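Local coordinates for protein monomethylamine methyltransferase MtmB1 (Methanosarcina barkeri, PDB 1NTH) that transfers the methyl group of monomethylamine to the corrinoid cofactor of its partner protein MtmC, a step in methanogenesis from methylamine, at residues 130-136 and 372-378; 364-369 and 382-386; 127-131 and 143-147. One frame throughout, in Å; residues are numbered along the deposited sequence. Where two conformers were deposited one is given.

Contact 1 (130-136 and 372-378)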
ATOM      1  N   PRO A 130      24.352  16.108   8.535  1.00 17.14           N
ATOM      2  CA  PRO A 130      25.799  15.943   8.711  1.00 17.30           C
ATOM      3  C   PRO A 130      26.525  16.063   7.377  1.00 18.81           C
ATOM      4  O   PRO A 130      27.750  16.184   7.324  1.00 18.50           O
ATOM      5  CB  PRO A 130      25.914  14.551   9.321  1.00 18.30           C
ATOM      6  CG  PRO A 130      24.645  14.447  10.132  1.00 17.84           C
ATOM      7  CD  PRO A 130      23.620  14.995   9.164  1.00 16.21           C
ATOM      8  N   THR A 131      25.758  16.002   6.294  1.00 16.26           N
ATOM      9  CA  THR A 131      26.314  16.157   4.958  1.00 18.03           C
ATOM     10  C   THR A 131      27.461  15.183   4.679  1.00 18.79           C
ATOM     11  O   THR A 131      28.560  15.579   4.271  1.00 19.21           O
ATOM     12  CB  THR A 131      26.771  17.625   4.764  1.00 17.85           C
ATOM     13  OG1 THR A 131      25.708  18.497   5.172  1.00 17.65           O
ATOM     14  CG2 THR A 131      27.088  17.923   3.316  1.00 19.31           C
ATOM     15  N   GLY A 132      27.188  13.902   4.904  1.00 18.57           N
ATOM     16  CA  GLY A 132      28.169  12.862   4.645  1.00 19.87           C
ATOM     17  C   GLY A 132      29.308  12.739   5.633  1.00 19.94           C
ATOM     18  O   GLY A 132      30.216  11.931   5.431  1.00 21.05           O
ATOM     19  N   SER A 133      29.267  13.528   6.701  1.00 18.46           N
ATOM     20  CA  SER A 133      30.316  13.494   7.715  1.00 19.19           C
ATOM     21  C   SER A 133      30.161  12.283   8.634  1.00 19.61           C
ATOM     22  O   SER A 133      29.052  11.793   8.853  1.00 19.27           O
ATOM     23  CB  SER A 133      30.280  14.781   8.542  1.00 18.19           C
ATOM     24  OG  SER A 133      30.421  15.918   7.704  1.00 21.51           O
ATOM     25  N   PRO A 134      31.278  11.775   9.179  1.00 19.34           N
ATOM     26  CA  PRO A 134      31.231  10.615  10.075  1.00 19.02           C
ATOM     27  C   PRO A 134      30.553  10.931  11.406  1.00 19.23           C
ATOM     28  O   PRO A 134      30.897  11.908  12.075  1.00 19.55           O
ATOM     29  CB  PRO A 134      32.705  10.241  10.236  1.00 19.83           C
ATOM     30  CG  PRO A 134      33.400  11.561  10.105  1.00 21.05           C
ATOM     31  CD  PRO A 134      32.668  12.211   8.953  1.00 20.31           C
ATOM     32  N   ILE A 135      29.586  10.097  11.775  1.00 18.12           N
ATOM     33  CA  ILE A 135      28.837  10.260  13.015  1.00 18.77           C
ATOM     34  C   ILE A 135      28.891   8.961  13.822  1.00 19.40           C
ATOM     35  O   ILE A 135      28.706   7.874  13.272  1.00 19.25           O
ATOM     36  CB  ILE A 135      27.352  10.597  12.723  1.00 17.87           C
ATOM     37  CG1 ILE A 135      27.254  11.887  11.900  1.00 18.36           C
ATOM     38  CG2 ILE A 135      26.576  10.710  14.030  1.00 17.13           C
ATOM     39  CD1 ILE A 135      27.816  13.123  12.597  1.00 19.21           C
ATOM     40  N   SER A 136      29.151   9.079  15.121  1.00 19.63           N
ATOM     41  CA  SER A 136      29.219   7.915  16.001  1.00 20.38           C
ATOM     42  C   SER A 136      27.864   7.216  16.062  1.00 20.89           C
ATOM     43  O   SER A 136      26.819   7.865  16.100  1.00 19.59           O
ATOM     44  CB  SER A 136      29.637   8.338  17.414  1.00 21.33           C
ATOM     45  OG  SER A 136      30.925   8.928  17.406  1.00 23.21           O
ATOM     46  N   GLY A 372      33.981  18.223   6.984  1.00 21.07           N
ATOM     47  CA  GLY A 372      33.315  16.932   6.958  1.00 21.34           C
ATOM     48  C   GLY A 372      34.164  15.699   7.200  1.00 22.68           C
ATOM     49  O   GLY A 372      33.769  14.596   6.822  1.00 23.12           O
ATOM     50  N   VAL A 373      35.316  15.864   7.843  1.00 23.09           N
ATOM     51  CA  VAL A 373      36.193  14.729   8.100  1.00 24.90           C
ATOM     52  C   VAL A 373      36.432  14.443   9.578  1.00 24.68           C
ATOM     53  O   VAL A 373      37.207  13.548   9.919  1.00 26.11           O
ATOM     54  CB  VAL A 373      37.563  14.926   7.421  1.00 25.22           C
ATOM     55  CG1 VAL A 373      37.376  15.076   5.920  1.00 28.12           C
ATOM     56  CG2 VAL A 373      38.262  16.146   8.003  1.00 26.83           C
ATOM     57  N   VAL A 374      35.777  15.195  10.457  1.00 23.22           N
ATOM     58  CA  VAL A 374      35.954  14.983  11.888  1.00 22.60           C
ATOM     59  C   VAL A 374      34.674  14.430  12.500  1.00 22.79           C
ATOM     60  O   VAL A 374      33.613  15.051  12.428  1.00 21.66           O
ATOM     61  CB  VAL A 374      36.342  16.293  12.607  1.00 22.72           C
ATOM     62  CG1 VAL A 374      36.621  16.012  14.078  1.00 22.07           C
ATOM     63  CG2 VAL A 374      37.568  16.908  11.938  1.00 23.12           C
ATOM     64  N   THR A 375      34.790  13.255  13.107  1.00 22.54           N
ATOM     65  CA  THR A 375      33.652  12.584  13.718  1.00 22.59           C
ATOM     66  C   THR A 375      32.829  13.458  14.659  1.00 21.71           C
ATOM     67  O   THR A 375      33.361  14.117  15.555  1.00 22.01           O
ATOM     68  CB  THR A 375      34.110  11.325  14.475  1.00 23.20           C
ATOM     69  OG1 THR A 375      34.805  10.461  13.569  1.00 23.71           O
ATOM     70  CG2 THR A 375      32.912  10.579  15.053  1.00 23.62           C
ATOM     71  N   ASP A 376      31.520  13.453  14.420  1.00 20.29           N
ATOM     72  CA  ASP A 376      30.539  14.192  15.209  1.00 19.71           C
ATOM     73  C   ASP A 376      30.622  15.716  15.188  1.00 19.77           C
ATOM     74  O   ASP A 376      29.951  16.378  15.981  1.00 19.49           O
ATOM     75  CB  ASP A 376      30.553  13.698  16.662  1.00 18.76           C
ATOM     76  CG  ASP A 376      30.212  12.222  16.778  1.00 20.95           C
ATOM     77  OD1 ASP A 376      29.425  11.728  15.940  1.00 21.68           O
ATOM     78  OD2 ASP A 376      30.715  11.555  17.711  1.00 21.44           O
ATOM     79  N   LYS A 377      31.414  16.285  14.284  1.00 19.48           N
ATOM     80  CA  LYS A 377      31.508  17.739  14.228  1.00 19.77           C
ATOM     81  C   LYS A 377      30.585  18.400  13.207  1.00 19.42           C
ATOM     82  O   LYS A 377      31.034  19.087  12.289  1.00 19.51           O
ATOM     83  CB  LYS A 377      32.959  18.187  14.006  1.00 20.83           C
ATOM     84  CG  LYS A 377      33.826  17.989  15.248  1.00 22.55           C
ATOM     85  CD  LYS A 377      35.075  18.859  15.238  1.00 24.17           C
ATOM     86  CE  LYS A 377      35.831  18.716  16.553  1.00 25.79           C
ATOM     87  NZ  LYS A 377      37.026  19.606  16.626  1.00 26.44           N
ATOM     88  N   THR A 378      29.284  18.177  13.387  1.00 19.04           N
ATOM     89  CA  THR A 378      28.242  18.759  12.546  1.00 19.21           C
ATOM     90  C   THR A 378      26.981  18.823  13.401  1.00 19.43           C
ATOM     91  O   THR A 378      26.649  17.853  14.084  1.00 20.94           O
ATOM     92  CB  THR A 378      27.917  17.890  11.300  1.00 20.97           C
ATOM     93  OG1 THR A 378      27.471  16.594  11.721  1.00 23.62           O
ATOM     94  CG2 THR A 378      29.136  17.740  10.405  1.00 20.89           C
TER
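The carboxylate of D376 faces the backbone and hydroxyl of S136 and takes a bond on each oxygen, both on the syn side and some 20° out of its plane: S136 N reaches OD1 at 2.8 Å, and S136 OG reaches OD2 at 2.7 Å. Serine suits this place because its short side chain, with OG beside its own N (chi1 -61°), offers hydroxyl and amide together. The backbone of D376 adds a third bond, its N giving an almost straight one to P134 O. Were D376 an alanine, S136 N and OG would probably lose both acceptors, and of the three hydrogen bonds across the contact only D376 N to P134 O would remain. The P134 ring lies against the backbone of T375, with CG 3.7 Å from T375 N. T378 crosses P130 at about a right angle, OG1 against CB, while its methyl CG2 meets S133. S133 OG turns back to P130 O, which also accepts from S133 N. G372 CA packs 3.2 Å from S133 OG, where a side chain would be tight. Two beta turns thus meet, type I' at 130-133 and type II at 374-377, beyond parallel strands of a TIM barrel.

Contact 2 (364-369 and 382-386)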
ATOM      1  N   LEU A 364      20.005  23.803  -1.026  1.00 14.88           N
ATOM      2  CA  LEU A 364      21.235  24.063  -0.278  1.00 14.95           C
ATOM      3  C   LEU A 364      21.430  22.821   0.589  1.00 16.22           C
ATOM      4  O   LEU A 364      20.576  22.505   1.418  1.00 17.22           O
ATOM      5  CB  LEU A 364      21.079  25.298   0.617  1.00 15.62           C
ATOM      6  CG  LEU A 364      20.539  26.571  -0.037  1.00 16.08           C
ATOM      7  CD1 LEU A 364      20.584  27.716   0.973  1.00 18.03           C
ATOM      8  CD2 LEU A 364      21.366  26.908  -1.263  1.00 17.46           C
ATOM      9  N   SER A 365      22.544  22.116   0.402  1.00 14.78           N
ATOM     10  CA  SER A 365      22.805  20.890   1.156  1.00 15.52           C
ATOM     11  C   SER A 365      24.011  21.062   2.089  1.00 16.52           C
ATOM     12  O   SER A 365      25.158  21.031   1.643  1.00 16.61           O
ATOM     13  CB  SER A 365      23.054  19.738   0.169  1.00 15.49           C
ATOM     14  OG  SER A 365      22.910  18.468   0.784  1.00 16.85           O
ATOM     15  N   GLY A 366      23.740  21.242   3.380  1.00 15.15           N
ATOM     16  CA  GLY A 366      24.811  21.433   4.350  1.00 15.19           C
ATOM     17  C   GLY A 366      24.402  21.045   5.760  1.00 16.15           C
ATOM     18  O   GLY A 366      23.256  20.666   5.982  1.00 16.68           O
ATOM     19  N   VAL A 367      25.299  21.183   6.737  1.00 15.22           N
ATOM     20  CA  VAL A 367      26.644  21.718   6.537  1.00 15.73           C
ATOM     21  C   VAL A 367      27.698  20.730   7.038  1.00 16.34           C
ATOM     22  O   VAL A 367      27.638  20.279   8.180  1.00 17.78           O
ATOM     23  CB  VAL A 367      26.801  23.045   7.319  1.00 16.86           C
ATOM     24  CG1 VAL A 367      28.225  23.563   7.209  1.00 16.80           C
ATOM     25  CG2 VAL A 367      25.801  24.076   6.799  1.00 16.24           C
ATOM     26  N   ALA A 368      28.660  20.389   6.187  1.00 16.63           N
ATOM     27  CA  ALA A 368      29.711  19.465   6.593  1.00 17.14           C
ATOM     28  C   ALA A 368      30.836  20.268   7.242  1.00 18.83           C
ATOM     29  O   ALA A 368      31.891  20.485   6.648  1.00 18.57           O
ATOM     30  CB  ALA A 368      30.232  18.702   5.396  1.00 17.37           C
ATOM     31  N   SER A 369      30.585  20.716   8.466  1.00 18.76           N
ATOM     32  CA  SER A 369      31.550  21.509   9.215  1.00 20.07           C
ATOM     33  C   SER A 369      32.858  20.754   9.424  1.00 20.15           C
ATOM     34  O   SER A 369      32.898  19.526   9.342  1.00 18.96           O
ATOM     35  CB  SER A 369      30.945  21.906  10.559  1.00 20.96           C
ATOM     36  OG  SER A 369      29.700  22.551  10.352  1.00 23.41           O
ATOM     37  N   GLU A 382      24.291  24.872  12.350  1.00 17.10           N
ATOM     38  CA  GLU A 382      24.888  25.372  11.117  1.00 17.23           C
ATOM     39  C   GLU A 382      23.844  25.425  10.001  1.00 16.26           C
ATOM     40  O   GLU A 382      23.854  26.337   9.173  1.00 17.63           O
ATOM     41  CB  GLU A 382      26.075  24.498  10.697  1.00 17.92           C
ATOM     42  CG  GLU A 382      27.216  24.477  11.716  1.00 20.54           C
ATOM     43  CD  GLU A 382      27.246  23.198  12.536  1.00 21.67           C
ATOM     44  OE1 GLU A 382      27.498  22.123  11.950  1.00 22.81           O
ATOM     45  OE2 GLU A 382      27.013  23.267  13.764  1.00 24.10           O
ATOM     46  N   ALA A 383      22.943  24.447   9.985  1.00 17.01           N
ATOM     47  CA  ALA A 383      21.888  24.410   8.978  1.00 16.61           C
ATOM     48  C   ALA A 383      20.881  25.528   9.239  1.00 16.70           C
ATOM     49  O   ALA A 383      20.288  26.072   8.307  1.00 16.15           O
ATOM     50  CB  ALA A 383      21.184  23.052   9.000  1.00 17.03           C
ATOM     51  N   ARG A 384      20.677  25.866  10.510  1.00 17.27           N
ATOM     52  CA  ARG A 384      19.750  26.938  10.844  1.00 17.57           C
ATOM     53  C   ARG A 384      20.269  28.250  10.252  1.00 17.85           C
ATOM     54  O   ARG A 384      19.510  29.023   9.673  1.00 17.33           O
ATOM     55  CB  ARG A 384      19.608  27.090  12.363  1.00 17.85           C
ATOM     56  CG  ARG A 384      18.640  28.200  12.762  1.00 19.03           C
ATOM     57  CD  ARG A 384      18.789  28.593  14.224  1.00 19.46           C
ATOM     58  NE  ARG A 384      18.439  27.512  15.139  1.00 19.52           N
ATOM     59  CZ  ARG A 384      18.461  27.624  16.463  1.00 20.77           C
ATOM     60  NH1 ARG A 384      18.816  28.774  17.024  1.00 21.13           N
ATOM     61  NH2 ARG A 384      18.128  26.592  17.226  1.00 19.91           N
ATOM     62  N   MET A 385      21.570  28.495  10.396  1.00 17.74           N
ATOM     63  CA  MET A 385      22.155  29.719   9.862  1.00 18.75           C
ATOM     64  C   MET A 385      22.052  29.717   8.342  1.00 18.49           C
ATOM     65  O   MET A 385      21.715  30.732   7.729  1.00 17.12           O
ATOM     66  CB  MET A 385      23.620  29.845  10.284  1.00 20.41           C
ATOM     67  CG  MET A 385      24.274  31.155   9.850  1.00 23.01           C
ATOM     68  SD  MET A 385      23.492  32.623  10.584  1.00 27.04           S
ATOM     69  CE  MET A 385      24.339  32.690  12.156  1.00 24.75           C
ATOM     70  N   MET A 386      22.343  28.568   7.737  1.00 17.93           N
ATOM     71  CA  MET A 386      22.276  28.426   6.288  1.00 18.52           C
ATOM     72  C   MET A 386      20.879  28.827   5.813  1.00 17.71           C
ATOM     73  O   MET A 386      20.729  29.558   4.833  1.00 18.05           O
ATOM     74  CB  MET A 386      22.590  26.974   5.898  1.00 19.54           C
ATOM     75  CG  MET A 386      22.591  26.687   4.403  1.00 21.19           C
ATOM     76  SD  MET A 386      23.088  24.979   4.029  1.00 22.18           S
ATOM     77  CE  MET A 386      21.604  24.076   4.486  1.00 21.92           C
TER
HETATM   78  O   HOH W   1      25.743  20.779   9.916  1.00 18.10           O
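M386 reaches across to strand 364-366 with its thioether end, meeting L364 and G366 and joining a barrel strand to the helix that follows it in this TIM barrel. The short segments of strand and helix run nearly antiparallel, at 159°, with 9.3 Å between their axes. The side chain of M386 leaves the helix extended, CG anti to the backbone N (chi1 -179°), and bends only at its last torsion, so that CE comes 3.6 Å from L364 O and 3.7 Å from G366 N. M386 SD lies 4.0 Å from L364 CB, the two side chains sliding past each other in opposite directions. A long, unbranched chain suits a gap that must be bridged from helix to strand backbone, and G366 suits it too, since a beta carbon there would crowd the sulfur. The S365 side chain points away from the helix and bonds Q127 and the pyrrolysine at position 202, so the strand has the helix on one face and the barrel interior on the other.

V367, preceded by a cis peptide bond, sets its CG2 against both SD of M386 and the backbone of E382. V367 CB meets E382 CB at 3.7 Å, an apolar contact made by the aliphatic base of an acidic residue.

E382 OE2 is bonded by Y440 of helix 438-454 and by T379, just ahead of helix 380-393. A water lies 2.6 Å from V367 O and 3.0 Å from E382 OE1, though it cannot serve every acceptor around it at once. S369 OG gives E382 OE1 a hydrogen bond of 2.8 Å, arriving from above the carboxylate plane, 44° out of it.

Contact 3 (127-131 and 143-147)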
ATOM      1  N   GLN A 127      18.324  21.680   2.706  1.00 14.22           N
ATOM      2  CA  GLN A 127      18.591  20.273   2.963  1.00 13.72           C
ATOM      3  C   GLN A 127      19.680  20.230   4.025  1.00 15.78           C
ATOM      4  O   GLN A 127      20.858  20.409   3.726  1.00 15.68           O
ATOM      5  CB  GLN A 127      19.059  19.585   1.681  1.00 15.25           C
ATOM      6  CG  GLN A 127      19.368  18.108   1.842  1.00 15.67           C
ATOM      7  CD  GLN A 127      19.335  17.379   0.518  1.00 16.49           C
ATOM      8  OE1 GLN A 127      20.353  17.251  -0.174  1.00 19.19           O
ATOM      9  NE2 GLN A 127      18.152  16.915   0.143  1.00 15.20           N
ATOM     10  N   GLY A 128      19.274  20.001   5.267  1.00 13.70           N
ATOM     11  CA  GLY A 128      20.229  19.992   6.357  1.00 15.90           C
ATOM     12  C   GLY A 128      20.585  18.634   6.912  1.00 15.54           C
ATOM     13  O   GLY A 128      19.756  17.725   6.972  1.00 16.08           O
ATOM     14  N   GLY A 129      21.835  18.500   7.334  1.00 15.15           N
ATOM     15  CA  GLY A 129      22.279  17.246   7.903  1.00 15.07           C
ATOM     16  C   GLY A 129      23.787  17.217   8.032  1.00 15.38           C
ATOM     17  O   GLY A 129      24.454  18.201   7.691  1.00 15.35           O
ATOM     18  N   PRO A 130      24.352  16.108   8.535  1.00 17.14           N
ATOM     19  CA  PRO A 130      25.799  15.943   8.711  1.00 17.30           C
ATOM     20  C   PRO A 130      26.525  16.063   7.377  1.00 18.81           C
ATOM     21  O   PRO A 130      27.750  16.184   7.324  1.00 18.50           O
ATOM     22  CB  PRO A 130      25.914  14.551   9.321  1.00 18.30           C
ATOM     23  CG  PRO A 130      24.645  14.447  10.132  1.00 17.84           C
ATOM     24  CD  PRO A 130      23.620  14.995   9.164  1.00 16.21           C
ATOM     25  N   THR A 131      25.758  16.002   6.294  1.00 16.26           N
ATOM     26  CA  THR A 131      26.314  16.157   4.958  1.00 18.03           C
ATOM     27  C   THR A 131      27.461  15.183   4.679  1.00 18.79           C
ATOM     28  O   THR A 131      28.560  15.579   4.271  1.00 19.21           O
ATOM     29  CB  THR A 131      26.771  17.625   4.764  1.00 17.85           C
ATOM     30  OG1 THR A 131      25.708  18.497   5.172  1.00 17.65           O
ATOM     31  CG2 THR A 131      27.088  17.923   3.316  1.00 19.31           C
ATOM     32  N   VAL A 143      21.900  13.234  16.545  1.00 16.41           N
ATOM     33  CA  VAL A 143      22.529  14.190  15.645  1.00 16.08           C
ATOM     34  C   VAL A 143      21.596  14.577  14.502  1.00 15.52           C
ATOM     35  O   VAL A 143      21.448  15.756  14.185  1.00 15.60           O
ATOM     36  CB  VAL A 143      23.842  13.631  15.057  1.00 16.56           C
ATOM     37  CG1 VAL A 143      24.322  14.510  13.913  1.00 17.10           C
ATOM     38  CG2 VAL A 143      24.909  13.574  16.150  1.00 18.25           C
ATOM     39  N   HIS A 144      20.962  13.594  13.877  1.00 15.73           N
ATOM     40  CA  HIS A 144      20.068  13.928  12.781  1.00 15.91           C
ATOM     41  C   HIS A 144      18.818  14.631  13.286  1.00 16.07           C
ATOM     42  O   HIS A 144      18.252  15.478  12.591  1.00 16.58           O
ATOM     43  CB  HIS A 144      19.719  12.683  11.967  1.00 16.18           C
ATOM     44  CG  HIS A 144      20.862  12.182  11.141  1.00 14.78           C
ATOM     45  ND1 HIS A 144      21.845  11.362  11.652  1.00 16.02           N
ATOM     46  CD2 HIS A 144      21.218  12.448   9.863  1.00 14.62           C
ATOM     47  CE1 HIS A 144      22.760  11.145  10.722  1.00 14.02           C
ATOM     48  NE2 HIS A 144      22.404  11.793   9.628  1.00 14.11           N
ATOM     49  N   MET A 145      18.398  14.302  14.502  1.00 16.79           N
ATOM     50  CA  MET A 145      17.228  14.954  15.074  1.00 17.21           C
ATOM     51  C   MET A 145      17.494  16.446  15.227  1.00 17.43           C
ATOM     52  O   MET A 145      16.573  17.256  15.145  1.00 16.99           O
ATOM     53  CB  MET A 145      16.862  14.333  16.428  0.60 18.51           C
ATOM     54  CG  MET A 145      15.381  14.454  16.761  0.60 19.36           C
ATOM     55  SD  MET A 145      14.926  13.807  18.382  0.60 22.44           S
ATOM     56  CE  MET A 145      15.537  12.127  18.284  0.60 24.62           C
ATOM     57  N   SER A 146      18.752  16.817  15.454  1.00 17.16           N
ATOM     58  CA  SER A 146      19.081  18.227  15.630  1.00 17.77           C
ATOM     59  C   SER A 146      18.774  19.044  14.378  1.00 16.96           C
ATOM     60  O   SER A 146      18.669  20.268  14.444  1.00 18.23           O
ATOM     61  CB  SER A 146      20.550  18.410  16.042  1.00 17.75           C
ATOM     62  OG  SER A 146      21.443  18.259  14.951  1.00 18.37           O
ATOM     63  N   TYR A 147      18.630  18.371  13.238  1.00 15.89           N
ATOM     64  CA  TYR A 147      18.298  19.064  12.001  1.00 14.70           C
ATOM     65  C   TYR A 147      16.791  19.043  11.789  1.00 14.27           C
ATOM     66  O   TYR A 147      16.199  20.056  11.415  1.00 14.86           O
ATOM     67  CB  TYR A 147      18.984  18.414  10.797  1.00 15.28           C
ATOM     68  CG  TYR A 147      20.488  18.481  10.858  1.00 14.61           C
ATOM     69  CD1 TYR A 147      21.216  17.521  11.554  1.00 15.48           C
ATOM     70  CD2 TYR A 147      21.184  19.513  10.225  1.00 15.98           C
ATOM     71  CE1 TYR A 147      22.604  17.581  11.618  1.00 16.38           C
ATOM     72  CE2 TYR A 147      22.573  19.585  10.286  1.00 16.13           C
ATOM     73  CZ  TYR A 147      23.276  18.614  10.981  1.00 17.32           C
ATOM     74  OH  TYR A 147      24.650  18.654  11.020  1.00 17.33           O
TER
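V143 reaches the proline ring of P130 with CG1, which is 3.8 Å from P130 CG; the two side chains cross at a slant, and the valine methyl gives the proline ring an apolar neighbour. H144 follows, and its imidazole lies with one face toward the same ring. P130 CG stands 3.9 Å from the centroid of the H144 ring, 29° off the normal, in a CH-pi contact, while P130 CD is 3.5 Å from H144 NE2. Both ring nitrogens are engaged elsewhere, ND1 with F140 O and NE2 with G159 N, and these two bonds probably hold the imidazole at this rotation against the proline.

Y147 then brings a whole aromatic face down on the backbone of G129. With CG beside its own N (chi1 -63°), the Y147 ring places its centroid 3.3 Å from G129 CA, only 11° off the normal, a close CH-pi contact. Glycine is apt at both G128 and G129: a beta carbon on G128 would come tight against Y147 CD2, and one on G129 would run into P130. Helix 140-148 is packed in this way against the end of strand 125-128 and the loop that leaves it, in the manner of a TIM barrel.

In the fold
From the N terminus, strand 125-128 leads into the loop at 129-131, and contact 3 closes the first short loop when helix 140-148 folds back on it, 11 residues intervening. Some 220 residues later, after most of the barrel, strand 363-366 pairs in parallel with strand 125-128, and contact 2 closes a second short loop with helix 380-393. The two are in series, yet become neighbours through the shared sheet. Contact 1 is the long-range one: it sets out from the loop that contact 3 also uses, sharing P130 and T131 with it, and crosses contact 2, its later segment falling between the two segments of that contact. It thereby ties the loops after both strands together.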